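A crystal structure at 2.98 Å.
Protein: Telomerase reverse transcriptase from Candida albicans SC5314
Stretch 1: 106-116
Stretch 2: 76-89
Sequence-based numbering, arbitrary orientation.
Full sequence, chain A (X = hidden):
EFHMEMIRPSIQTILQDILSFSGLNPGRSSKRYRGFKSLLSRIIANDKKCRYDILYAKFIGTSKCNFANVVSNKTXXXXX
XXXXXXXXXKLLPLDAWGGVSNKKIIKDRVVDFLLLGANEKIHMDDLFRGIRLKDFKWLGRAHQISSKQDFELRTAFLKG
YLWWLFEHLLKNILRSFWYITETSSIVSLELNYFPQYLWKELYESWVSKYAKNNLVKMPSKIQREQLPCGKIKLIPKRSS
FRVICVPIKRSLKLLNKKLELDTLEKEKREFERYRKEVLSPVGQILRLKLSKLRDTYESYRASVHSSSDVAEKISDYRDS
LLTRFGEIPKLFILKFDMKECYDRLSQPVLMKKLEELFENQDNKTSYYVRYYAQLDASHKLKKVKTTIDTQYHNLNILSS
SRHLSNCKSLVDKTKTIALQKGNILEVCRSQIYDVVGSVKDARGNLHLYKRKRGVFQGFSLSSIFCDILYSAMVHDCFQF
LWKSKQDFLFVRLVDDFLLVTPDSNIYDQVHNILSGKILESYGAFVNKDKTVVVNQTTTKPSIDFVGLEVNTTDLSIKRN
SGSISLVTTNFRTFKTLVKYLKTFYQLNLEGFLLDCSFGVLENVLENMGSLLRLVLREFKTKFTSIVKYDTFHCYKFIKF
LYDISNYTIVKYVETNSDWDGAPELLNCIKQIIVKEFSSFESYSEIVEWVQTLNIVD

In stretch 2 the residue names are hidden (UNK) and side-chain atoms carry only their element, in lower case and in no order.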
# COMPACT_ATOMS: atom_id res chain seq x y z
N ILE A 106 17.31 23.32 -9.74
CA ILE A 106 17.51 21.87 -9.82
C ILE A 106 17.72 21.28 -8.43
O ILE A 106 17.20 20.21 -8.10
CB ILE A 106 18.67 21.53 -10.77
CG1 ILE A 106 18.30 21.90 -12.20
CG2 ILE A 106 19.03 20.06 -10.68
CD1 ILE A 106 19.37 21.55 -13.22
N LYS A 107 18.50 21.97 -7.58
CA LYS A 107 18.68 21.50 -6.21
C LYS A 107 17.37 21.49 -5.45
O LYS A 107 17.11 20.57 -4.66
CB LYS A 107 19.72 22.36 -5.49
CG LYS A 107 21.16 22.00 -5.83
CD LYS A 107 22.14 22.68 -4.89
CE LYS A 107 23.56 22.20 -5.13
NZ LYS A 107 24.52 22.78 -4.14
N ASP A 108 16.52 22.50 -5.66
CA ASP A 108 15.21 22.52 -5.01
C ASP A 108 14.36 21.34 -5.47
O ASP A 108 13.58 20.78 -4.68
CB ASP A 108 14.50 23.84 -5.29
CG ASP A 108 15.09 24.99 -4.51
OD1 ASP A 108 15.69 24.74 -3.44
OD2 ASP A 108 14.95 26.15 -4.97
N ARG A 109 14.47 20.95 -6.74
CA ARG A 109 13.68 19.83 -7.24
C ARG A 109 14.21 18.49 -6.75
O ARG A 109 13.44 17.52 -6.68
CB ARG A 109 13.65 19.85 -8.77
CG ARG A 109 13.14 21.16 -9.35
CD ARG A 109 11.69 21.43 -8.98
NE ARG A 109 11.37 22.85 -8.99
CZ ARG A 109 11.18 23.57 -10.10
NH1 ARG A 109 11.28 23.01 -11.29
NH2 ARG A 109 10.90 24.87 -10.00
N VAL A 110 15.50 18.40 -6.41
CA VAL A 110 16.03 17.16 -5.86
C VAL A 110 15.40 16.86 -4.51
O VAL A 110 15.05 15.71 -4.20
CB VAL A 110 17.57 17.23 -5.76
CG1 VAL A 110 18.11 16.02 -5.02
CG2 VAL A 110 18.18 17.33 -7.14
N VAL A 111 15.22 17.89 -3.68
CA VAL A 111 14.59 17.69 -2.38
C VAL A 111 13.14 17.24 -2.56
O VAL A 111 12.64 16.39 -1.82
CB VAL A 111 14.69 18.98 -1.54
CG1 VAL A 111 14.17 18.74 -0.13
CG2 VAL A 111 16.13 19.47 -1.52
N ASP A 112 12.45 17.79 -3.57
CA ASP A 112 11.09 17.36 -3.85
C ASP A 112 11.05 15.89 -4.25
O ASP A 112 10.21 15.13 -3.76
CB ASP A 112 10.48 18.23 -4.95
CG ASP A 112 10.30 19.67 -4.53
OD1 ASP A 112 10.40 19.95 -3.32
OD2 ASP A 112 10.04 20.52 -5.40
N PHE A 113 11.96 15.47 -5.12
CA PHE A 113 11.97 14.09 -5.59
C PHE A 113 12.27 13.11 -4.46
O PHE A 113 11.67 12.03 -4.40
CB PHE A 113 12.99 13.94 -6.73
CG PHE A 113 13.08 12.55 -7.29
CD1 PHE A 113 12.26 12.15 -8.33
CD2 PHE A 113 14.00 11.65 -6.79
CE1 PHE A 113 12.34 10.87 -8.85
CE2 PHE A 113 14.09 10.37 -7.30
CZ PHE A 113 13.26 9.98 -8.33
N LEU A 114 13.19 13.47 -3.56
CA LEU A 114 13.62 12.54 -2.52
C LEU A 114 12.57 12.34 -1.43
O LEU A 114 12.59 11.31 -0.75
CB LEU A 114 14.92 13.03 -1.90
CG LEU A 114 16.16 12.94 -2.80
CD1 LEU A 114 17.31 13.71 -2.19
CD2 LEU A 114 16.54 11.48 -3.01
N LEU A 115 11.67 13.32 -1.24
CA LEU A 115 10.67 13.24 -0.18
C LEU A 115 9.44 12.43 -0.57
O LEU A 115 8.61 12.17 0.31
CB LEU A 115 10.24 14.65 0.23
CG LEU A 115 11.26 15.49 1.00
CD1 LEU A 115 10.74 16.91 1.20
CD2 LEU A 115 11.57 14.84 2.34
N LEU A 116 9.30 12.06 -1.84
CA LEU A 116 8.05 11.45 -2.30
C LEU A 116 7.76 10.14 -1.59
O LEU A 116 6.87 10.05 -0.74
CB LEU A 116 8.12 11.24 -3.81
CG LEU A 116 8.42 12.50 -4.63
CD1 LEU A 116 8.51 12.18 -6.11
CD2 LEU A 116 7.35 13.55 -4.36
N UNK A 76 17.80 9.73 9.07
CA UNK A 76 16.68 10.61 8.75
C UNK A 76 16.80 11.13 7.32
O UNK A 76 17.90 11.39 6.82
c UNK A 76 16.27 11.39 11.16
c UNK A 76 14.90 10.73 11.26
o UNK A 76 14.80 9.50 11.06
c UNK A 76 16.63 11.78 9.73
o UNK A 76 13.92 11.45 11.54
N UNK A 77 15.65 11.27 6.66
CA UNK A 77 15.62 11.69 5.26
C UNK A 77 16.27 13.06 5.10
O UNK A 77 16.98 13.31 4.12
c UNK A 77 14.18 11.68 4.73
c UNK A 77 12.74 10.10 6.15
c UNK A 77 14.14 12.11 3.27
c UNK A 77 13.55 10.29 4.88
N UNK A 78 16.04 13.96 6.06
CA UNK A 78 16.63 15.29 6.00
C UNK A 78 18.15 15.22 5.84
O UNK A 78 18.74 15.91 5.00
c UNK A 78 16.27 16.09 7.26
o UNK A 78 16.73 15.43 8.42
N UNK A 79 18.80 14.37 6.64
CA UNK A 79 20.24 14.20 6.52
C UNK A 79 20.62 13.47 5.24
O UNK A 79 21.68 13.75 4.66
c UNK A 79 22.78 12.74 9.09
c UNK A 79 22.29 13.34 7.79
o UNK A 79 23.51 11.74 9.10
c UNK A 79 20.78 13.46 7.75
n UNK A 79 22.39 13.34 10.21
N UNK A 80 19.78 12.54 4.79
CA UNK A 80 20.03 11.85 3.52
C UNK A 80 20.01 12.85 2.37
O UNK A 80 20.86 12.79 1.46
c UNK A 80 19.16 9.66 4.37
c UNK A 80 18.99 10.73 3.31
c UNK A 80 19.13 10.13 1.91
N UNK A 81 19.04 13.76 2.36
CA UNK A 81 18.94 14.75 1.30
C UNK A 81 20.20 15.61 1.25
O UNK A 81 20.70 15.93 0.16
c UNK A 81 16.42 14.75 1.26
c UNK A 81 17.68 16.81 0.56
c UNK A 81 15.12 15.49 1.48
c UNK A 81 17.67 15.61 1.49
N UNK A 82 20.72 16.00 2.41
CA UNK A 82 21.90 16.86 2.43
C UNK A 82 23.14 16.13 1.92
O UNK A 82 23.99 16.74 1.26
c UNK A 82 20.98 18.22 4.38
n UNK A 82 19.29 19.59 3.32
o UNK A 82 21.45 20.02 2.87
c UNK A 82 20.59 19.36 3.46
c UNK A 82 22.14 17.40 3.84
N UNK A 83 23.26 14.83 2.21
CA UNK A 83 24.45 14.09 1.79
C UNK A 83 24.51 13.95 0.28
O UNK A 83 25.58 14.11 -0.32
c UNK A 83 24.48 12.71 2.45
c UNK A 83 25.56 10.88 1.12
c UNK A 83 27.89 10.36 1.34
c UNK A 83 28.02 11.37 2.28
c UNK A 83 26.92 12.12 2.63
c UNK A 83 25.68 11.89 2.06
c UNK A 83 26.66 10.12 0.76
N UNK A 84 23.38 13.63 -0.36
CA UNK A 84 23.38 13.48 -1.81
C UNK A 84 23.59 14.83 -2.49
O UNK A 84 24.25 14.92 -3.53
c UNK A 84 22.07 12.69 -3.80
c UNK A 84 22.09 12.79 -2.29
c UNK A 84 20.87 13.52 -1.78
N UNK A 85 23.04 15.90 -1.91
CA UNK A 85 23.32 17.24 -2.41
C UNK A 85 24.80 17.56 -2.33
O UNK A 85 25.32 18.32 -3.15
c UNK A 85 20.34 19.39 -1.07
c UNK A 85 22.50 18.28 -1.65
c UNK A 85 21.01 18.37 -1.97
c UNK A 85 20.81 18.74 -3.43
N UNK A 86 25.50 16.98 -1.35
CA UNK A 86 26.95 17.11 -1.30
C UNK A 86 27.62 16.28 -2.38
O UNK A 86 28.61 16.71 -2.99
c UNK A 86 27.47 16.71 0.08
c UNK A 86 29.36 16.08 1.61
c UNK A 86 28.98 16.77 0.31
c UNK A 86 29.48 18.21 0.29
N UNK A 87 27.09 15.08 -2.65
CA UNK A 87 27.66 14.23 -3.69
C UNK A 87 27.45 14.86 -5.06
O UNK A 87 28.36 14.85 -5.91
c UNK A 87 27.06 12.82 -3.62
c UNK A 87 27.62 11.94 -4.73
c UNK A 87 27.31 12.19 -2.26
N UNK A 88 26.26 15.41 -5.31
CA UNK A 88 25.99 16.04 -6.60
C UNK A 88 26.88 17.25 -6.83
O UNK A 88 27.31 17.51 -7.96
c UNK A 88 22.09 15.87 -6.76
c UNK A 88 23.71 14.53 -8.10
c UNK A 88 23.49 15.31 -6.81
c UNK A 88 24.51 16.44 -6.69
N UNK A 89 27.17 18.00 -5.77
CA UNK A 89 28.03 19.17 -5.92
C UNK A 89 29.45 18.82 -6.30
O UNK A 89 30.11 19.58 -7.02

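Position 76 precedes the helix and carries three carbons in a row, the third bearing two oxygens; this carboxylate, out of reach of stretch 1, is Glu76, the N-cap residue. Position 77 opens the helix with four carbons, forked at the first, one arm two carbons long, and touches Leu115. That is isoleucine; Ile77 points toward the partner helix, its CG2 3.9 Å from Leu115 CD2. At position 78 one carbon and one oxygen make a serine, pointing away from stretch 1. Position 79 has three carbons, the last carrying two further atoms, one oxygen and one nitrogen: an amide, Gln79, extended and far from the contact.

Position 80 holds one carbon bearing two more, the valine pattern; Val80 points toward stretch 1, but its CG1 stays 5.7 Å from Leu114 CD1. Position 81 repeats the four-carbon fork at the first carbon, with one arm longer, and packs against Val111, Leu114 and Leu115. This is Ile81: its CG2 lies 3.7 Å from Val111 CG2, its CG1 3.7 Å from Leu114 CD1 and its CD1 3.7 Å from Leu115 CD2. Position 82, again three carbons ending in one oxygen and one nitrogen, is Gln82, whose CA-to-CB bond points away. A single carbon leading into a six-carbon ring identifies position 83 as Phe83, buried but out of reach of stretch 1.

Position 84 has three carbons, two of them borne on the first, and touches Leu114; it is Val84, with CG1 3.6 Å from Leu114 CD1. Position 85 has four carbons forked at the second, a leucine, set among Lys107, Val110 and Val111. Although Leu85 leaves its backbone sideways, its end comes nearer, bringing CD2 to 4.1 Å from both Lys107 CG and Val110 CG1. The same second-carbon fork at position 86 gives Leu86, pointing away. Position 87, one carbon carrying two, is Val87, buried yet out of reach. Position 88 has four carbons forked at the second and meets Val110; Leu88 CD1 is 4.2 Å from Val110 CG2. Position 89 has no side-chain atoms and is Gly89.

The helices run at 139°, closer to antiparallel than parallel, so the register descends on one side as it rises on the other: Lys107 faces Leu85, Val111 faces Ile81 and Leu115 faces Ile77. No hydrogen bond crosses between them. The contact rests on apolar packing, with Ile81 and Leu85 filling the space beside Val110, Val111, Leu114 and Leu115, while the aliphatic part of Lys107 borders Leu85.

Stretch 2 (76-89) EISQVIQFVLLVLG
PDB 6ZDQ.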